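Local coordinates for protein peptidoglycan D,D-transpeptidase PbpA (Mycobacterium tuberculosis, PDB 3UN7) that probably cross-links the peptidoglycan of the mycobacterial cell wall as a penicillin-binding D,D-transpeptidase and is probably required for control of cell length, at residues G304-I308 and G309-V313; P364-A367 and A368-E372. All coordinates share one frame; numbering follows the deposited sequence.

Contact 1: G304-I308 and G309-V313; sequences GMTSI and GQKDV
A Schellman motif closes helix 300-306: Q310 N bonds back to M305 O (2.9 Å), and G309 N bonds to T306 O (2.9 Å). G309 is the C-prime residue, and its positive phi (72°) turns the chain out of the helix. G309 N stands well above the plane of the T306 carbonyl, at a C=O...N angle of 112°, as the tight turn requires.

The M305 side chain folds along the turn. Its chain bends at chi3 (58°), which brings the methyl CE to 3.5 Å from K311 N, close to the plane of that peptide. CB of M305 meets CB of K311. Next along the chain, T306 CG2 presses on V313 CG2 at 3.5 Å, a tight methyl contact with the two side chains crossing near a right angle. T306 OG1 hydrogen-bonds A302 O one helical turn back and also a water, which accepts from D312 N at 3.2 Å.

G309 also makes a backbone bond to G192. The I308 side chain lies about 6 Å from that of S193, which by similarity forms the acyl-ester intermediate. The carbonyls of M305 and T306 are met by amides of the turn that follows, and the threonine hydroxyl is tied to both the helix and, through water, the loop.

Contact 2: P364-A367 and A368-E372; sequences PQVA and AKLTE
A367 O is gripped twice by T371, through OG1 at 2.7 Å and through the backbone N at 2.9 Å. This is the i to i+4 pairing of an alpha-helix, here the first turns of helix 364-379, with a threonine hydroxyl added to the backbone bond. The two donors reach the oxygen from opposite faces of the carbonyl plane. The amide is tilted 23° from that plane, while the hydroxyl stands further above it. T371 has OG1 anti to its own carbonyl carbon (chi1 -61°). This turns the hydroxyl back toward the preceding turn, where it donates its proton to A367 O.

The other backbone bonds follow the same spacing. A368 N bonds P364 O, and K369 N bonds Q365 O. L370 N bonds V366 O at 2.8 Å. S363, just before the helix, accepts the V366 amide on OG.

L370 packs on T200, A201 and L204 of helix 196-205 and on I327 of helix 317-328, so its side chain joins three helices of the transpeptidase domain. T371 touches I327 too. K369 runs back along the helix, with CG 3.5 Å from Q365 O, and also touches L204 and E210. One turn apart on the helix, V366 and L370 run alongside each other, and V366 CG1 meets L370 CD1 at 3.8 Å.

Contact 1 comes first along the chain, at the end of helix 300-306 and in the loop before helix 317-328. Contact 2 follows that helix and several strands, at the start of helix 364-379. Both lie in the transpeptidase domain. Their centres are about 23 Å apart, and their nearest atoms are about 11 Å apart, so they do not touch. Both lean on helix 196-205, which begins just after S193: T199 on it bonds the S307 carbonyl of contact 1, while T200, A201 and L204 pack on L370 of contact 2. Contact 1 borders the probable active site, whereas contact 2 packs against the same helix away from that site.

Contact 1: G304-I308 and G309-V313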
ATOM      1  N   GLY A 304     -22.614  -6.430  -9.574  1.00 41.80           N
ATOM      2  CA  GLY A 304     -22.926  -5.008  -9.414  1.00 41.67           C
ATOM      3  C   GLY A 304     -22.100  -4.372  -8.305  1.00 41.28           C
ATOM      4  O   GLY A 304     -21.487  -3.325  -8.506  1.00 40.31           O
ATOM      5  N   MET A 305     -22.091  -5.014  -7.138  1.00 41.79           N
ATOM      6  CA  MET A 305     -21.380  -4.523  -5.957  1.00 42.28           C
ATOM      7  C   MET A 305     -19.858  -4.595  -6.129  1.00 40.17           C
ATOM      8  O   MET A 305     -19.135  -3.716  -5.657  1.00 39.93           O
ATOM      9  CB  MET A 305     -21.811  -5.310  -4.711  1.00 42.40           C
ATOM     10  CG  MET A 305     -23.215  -4.975  -4.176  1.00 44.87           C
ATOM     11  SD  MET A 305     -23.625  -5.898  -2.648  1.00 49.44           S
ATOM     12  CE  MET A 305     -22.256  -5.363  -1.582  1.00 47.40           C
ATOM     13  N   THR A 306     -19.382  -5.642  -6.805  1.00 39.27           N
ATOM     14  CA  THR A 306     -17.957  -5.820  -7.100  1.00 37.63           C
ATOM     15  C   THR A 306     -17.404  -4.692  -7.963  1.00 36.87           C
ATOM     16  O   THR A 306     -16.251  -4.272  -7.784  1.00 35.80           O
ATOM     17  CB  THR A 306     -17.685  -7.193  -7.773  1.00 38.38           C
ATOM     18  OG1 THR A 306     -18.018  -8.247  -6.856  1.00 37.55           O
ATOM     19  CG2 THR A 306     -16.207  -7.339  -8.195  1.00 36.18           C
ATOM     20  N   SER A 307     -18.245  -4.193  -8.871  1.00 36.97           N
ATOM     21  CA  SER A 307     -17.854  -3.212  -9.885  1.00 36.61           C
ATOM     22  C   SER A 307     -17.519  -1.863  -9.285  1.00 36.12           C
ATOM     23  O   SER A 307     -16.822  -1.066  -9.910  1.00 36.19           O
ATOM     24  CB  SER A 307     -18.967  -3.052 -10.929  1.00 36.88           C
ATOM     25  OG  SER A 307     -19.208  -4.282 -11.587  1.00 38.02           O
ATOM     26  N   ILE A 308     -18.030  -1.613  -8.079  1.00 36.37           N
ATOM     27  CA  ILE A 308     -17.684  -0.410  -7.296  1.00 35.22           C
ATOM     28  C   ILE A 308     -16.896  -0.781  -6.034  1.00 34.61           C
ATOM     29  O   ILE A 308     -16.932  -0.075  -5.020  1.00 34.24           O
ATOM     30  CB  ILE A 308     -18.927   0.441  -6.967  1.00 35.66           C
ATOM     31  CG1 ILE A 308     -19.985  -0.399  -6.225  1.00 36.75           C
ATOM     32  CG2 ILE A 308     -19.496   1.061  -8.255  1.00 34.84           C
ATOM     33  CD1 ILE A 308     -21.215   0.411  -5.739  1.00 37.97           C
ATOM     34  N   GLY A 309     -16.193  -1.904  -6.122  1.00 34.47           N
ATOM     35  CA  GLY A 309     -15.204  -2.323  -5.143  1.00 34.56           C
ATOM     36  C   GLY A 309     -15.747  -2.792  -3.811  1.00 35.42           C
ATOM     37  O   GLY A 309     -15.060  -2.696  -2.797  1.00 35.12           O
ATOM     38  N   GLN A 310     -16.981  -3.276  -3.808  1.00 36.13           N
ATOM     39  CA  GLN A 310     -17.567  -3.827  -2.592  1.00 37.43           C
ATOM     40  C   GLN A 310     -17.707  -5.347  -2.695  1.00 38.05           C
ATOM     41  O   GLN A 310     -16.842  -6.016  -3.269  1.00 37.46           O
ATOM     42  CB  GLN A 310     -18.917  -3.150  -2.256  1.00 37.78           C
ATOM     43  CG  GLN A 310     -18.854  -1.629  -2.006  1.00 38.35           C
ATOM     44  CD  GLN A 310     -17.948  -1.205  -0.836  1.00 37.11           C
ATOM     45  OE1 GLN A 310     -17.664  -0.023  -0.676  1.00 36.04           O
ATOM     46  NE2 GLN A 310     -17.525  -2.164  -0.005  1.00 36.83           N
ATOM     47  N   LYS A 311     -18.795  -5.883  -2.138  1.00 39.07           N
ATOM     48  CA  LYS A 311     -18.965  -7.335  -1.970  1.00 40.26           C
ATOM     49  C   LYS A 311     -17.701  -8.019  -1.400  1.00 39.54           C
ATOM     50  O   LYS A 311     -17.313  -7.756  -0.259  1.00 40.41           O
ATOM     51  CB  LYS A 311     -19.471  -7.999  -3.263  1.00 40.55           C
ATOM     52  CG  LYS A 311     -20.009  -9.448  -3.089  1.00 43.29           C
ATOM     53  CD  LYS A 311     -21.007  -9.561  -1.921  1.00 45.44           C
ATOM     54  CE  LYS A 311     -21.508 -10.992  -1.690  1.00 46.65           C
ATOM     55  NZ  LYS A 311     -22.817 -11.185  -2.363  1.00 50.22           N
ATOM     56  N   ASP A 312     -17.062  -8.886  -2.179  1.00 39.04           N
ATOM     57  CA  ASP A 312     -15.921  -9.665  -1.699  1.00 38.24           C
ATOM     58  C   ASP A 312     -14.551  -9.127  -2.170  1.00 36.33           C
ATOM     59  O   ASP A 312     -13.520  -9.733  -1.897  1.00 35.84           O
ATOM     60  CB  ASP A 312     -16.055 -11.125  -2.113  1.00 38.84           C
ATOM     61  CG  ASP A 312     -17.314 -11.786  -1.568  1.00 41.87           C
ATOM     62  OD1 ASP A 312     -17.519 -11.766  -0.343  1.00 44.08           O
ATOM     63  OD2 ASP A 312     -18.090 -12.346  -2.369  1.00 42.62           O
ATOM     64  N   VAL A 313     -14.533  -8.008  -2.880  1.00 35.09           N
ATOM     65  CA  VAL A 313     -13.248  -7.404  -3.279  1.00 33.77           C
ATOM     66  C   VAL A 313     -12.450  -6.950  -2.052  1.00 33.45           C
ATOM     67  O   VAL A 313     -12.955  -6.214  -1.211  1.00 32.95           O
ATOM     68  CB  VAL A 313     -13.436  -6.223  -4.257  1.00 33.36           C
ATOM     69  CG1 VAL A 313     -12.110  -5.850  -4.913  1.00 32.17           C
ATOM     70  CG2 VAL A 313     -14.440  -6.586  -5.313  1.00 32.89           C
TER
HETATM   71  O   HOH W   1     -16.712  -9.645  -5.318  1.00 34.64           O

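Contact 2: P364-A367 and A368-E372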
ATOM      1  N   PRO A 364      -0.495  -0.110 -23.591  1.00 39.30           N
ATOM      2  CA  PRO A 364      -0.093   1.282 -23.358  1.00 39.42           C
ATOM      3  C   PRO A 364      -1.222   2.274 -23.628  1.00 39.41           C
ATOM      4  O   PRO A 364      -1.309   3.316 -22.969  1.00 38.40           O
ATOM      5  CB  PRO A 364       1.045   1.491 -24.363  1.00 40.20           C
ATOM      6  CG  PRO A 364       1.595   0.112 -24.592  1.00 40.31           C
ATOM      7  CD  PRO A 364       0.355  -0.749 -24.611  1.00 40.85           C
ATOM      8  N   GLN A 365      -2.085   1.935 -24.584  1.00 39.84           N
ATOM      9  CA  GLN A 365      -3.217   2.779 -24.945  1.00 40.21           C
ATOM     10  C   GLN A 365      -4.224   2.866 -23.798  1.00 38.88           C
ATOM     11  O   GLN A 365      -4.720   3.950 -23.479  1.00 38.99           O
ATOM     12  CB  GLN A 365      -3.902   2.267 -26.226  1.00 41.07           C
ATOM     13  CG  GLN A 365      -3.058   2.347 -27.506  1.00 43.49           C
ATOM     14  CD  GLN A 365      -1.864   1.383 -27.520  1.00 46.51           C
ATOM     15  OE1 GLN A 365      -1.926   0.270 -26.980  1.00 45.06           O
ATOM     16  NE2 GLN A 365      -0.770   1.815 -28.147  1.00 47.13           N
ATOM     17  N   VAL A 366      -4.523   1.728 -23.185  1.00 38.03           N
ATOM     18  CA  VAL A 366      -5.451   1.704 -22.060  1.00 37.09           C
ATOM     19  C   VAL A 366      -4.835   2.429 -20.857  1.00 36.55           C
ATOM     20  O   VAL A 366      -5.500   3.249 -20.223  1.00 36.44           O
ATOM     21  CB  VAL A 366      -5.931   0.261 -21.746  1.00 37.10           C
ATOM     22  CG1 VAL A 366      -6.778   0.223 -20.479  1.00 35.76           C
ATOM     23  CG2 VAL A 366      -6.752  -0.282 -22.936  1.00 38.16           C
ATOM     24  N   ALA A 367      -3.553   2.173 -20.596  1.00 36.23           N
ATOM     25  CA  ALA A 367      -2.812   2.861 -19.536  1.00 35.05           C
ATOM     26  C   ALA A 367      -2.916   4.372 -19.691  1.00 34.92           C
ATOM     27  O   ALA A 367      -3.188   5.068 -18.724  1.00 33.70           O
ATOM     28  CB  ALA A 367      -1.347   2.433 -19.540  1.00 35.69           C
ATOM     29  N   ALA A 368      -2.707   4.867 -20.913  1.00 35.76           N
ATOM     30  CA  ALA A 368      -2.857   6.300 -21.203  1.00 36.45           C
ATOM     31  C   ALA A 368      -4.291   6.811 -21.014  1.00 36.07           C
ATOM     32  O   ALA A 368      -4.499   7.906 -20.502  1.00 35.66           O
ATOM     33  CB  ALA A 368      -2.355   6.625 -22.598  1.00 37.97           C
ATOM     34  N   LYS A 369      -5.284   6.026 -21.426  1.00 36.22           N
ATOM     35  CA  LYS A 369      -6.664   6.461 -21.265  1.00 36.80           C
ATOM     36  C   LYS A 369      -6.966   6.556 -19.775  1.00 35.39           C
ATOM     37  O   LYS A 369      -7.521   7.541 -19.325  1.00 35.95           O
ATOM     38  CB  LYS A 369      -7.652   5.521 -21.982  1.00 37.12           C
ATOM     39  CG  LYS A 369      -7.749   5.732 -23.495  1.00 39.02           C
ATOM     40  CD  LYS A 369      -8.661   4.681 -24.157  1.00 40.07           C
ATOM     41  CE  LYS A 369      -8.972   5.020 -25.617  1.00 44.66           C
ATOM     42  NZ  LYS A 369      -7.757   5.110 -26.491  1.00 48.38           N
ATOM     43  N   LEU A 370      -6.535   5.561 -19.004  1.00 34.61           N
ATOM     44  CA  LEU A 370      -6.776   5.550 -17.557  1.00 33.46           C
ATOM     45  C   LEU A 370      -6.066   6.716 -16.877  1.00 32.77           C
ATOM     46  O   LEU A 370      -6.622   7.341 -15.979  1.00 31.92           O
ATOM     47  CB  LEU A 370      -6.330   4.215 -16.945  1.00 33.02           C
ATOM     48  CG  LEU A 370      -7.174   2.982 -17.310  1.00 33.15           C
ATOM     49  CD1 LEU A 370      -6.397   1.710 -16.985  1.00 32.43           C
ATOM     50  CD2 LEU A 370      -8.523   2.990 -16.614  1.00 34.24           C
ATOM     51  N   THR A 371      -4.850   7.010 -17.332  1.00 32.85           N
ATOM     52  CA  THR A 371      -4.088   8.153 -16.846  1.00 34.18           C
ATOM     53  C   THR A 371      -4.852   9.474 -17.026  1.00 35.51           C
ATOM     54  O   THR A 371      -4.949  10.283 -16.097  1.00 35.87           O
ATOM     55  CB  THR A 371      -2.728   8.221 -17.549  1.00 34.37           C
ATOM     56  OG1 THR A 371      -1.979   7.030 -17.254  1.00 32.98           O
ATOM     57  CG2 THR A 371      -1.942   9.414 -17.061  1.00 36.13           C
ATOM     58  N   GLU A 372      -5.390   9.675 -18.228  1.00 36.56           N
ATOM     59  CA  GLU A 372      -6.179  10.855 -18.573  1.00 37.47           C
ATOM     60  C   GLU A 372      -7.437  10.956 -17.699  1.00 36.60           C
ATOM     61  O   GLU A 372      -7.784  12.033 -17.210  1.00 36.21           O
ATOM     62  CB  GLU A 372      -6.527  10.771 -20.059  1.00 39.01           C
ATOM     63  CG  GLU A 372      -7.656  11.654 -20.571  1.00 44.16           C
ATOM     64  CD  GLU A 372      -8.338  11.031 -21.800  1.00 49.49           C
ATOM     65  OE1 GLU A 372      -9.592  11.150 -21.906  1.00 49.00           O
ATOM     66  OE2 GLU A 372      -7.618  10.405 -22.635  1.00 49.99           O
TER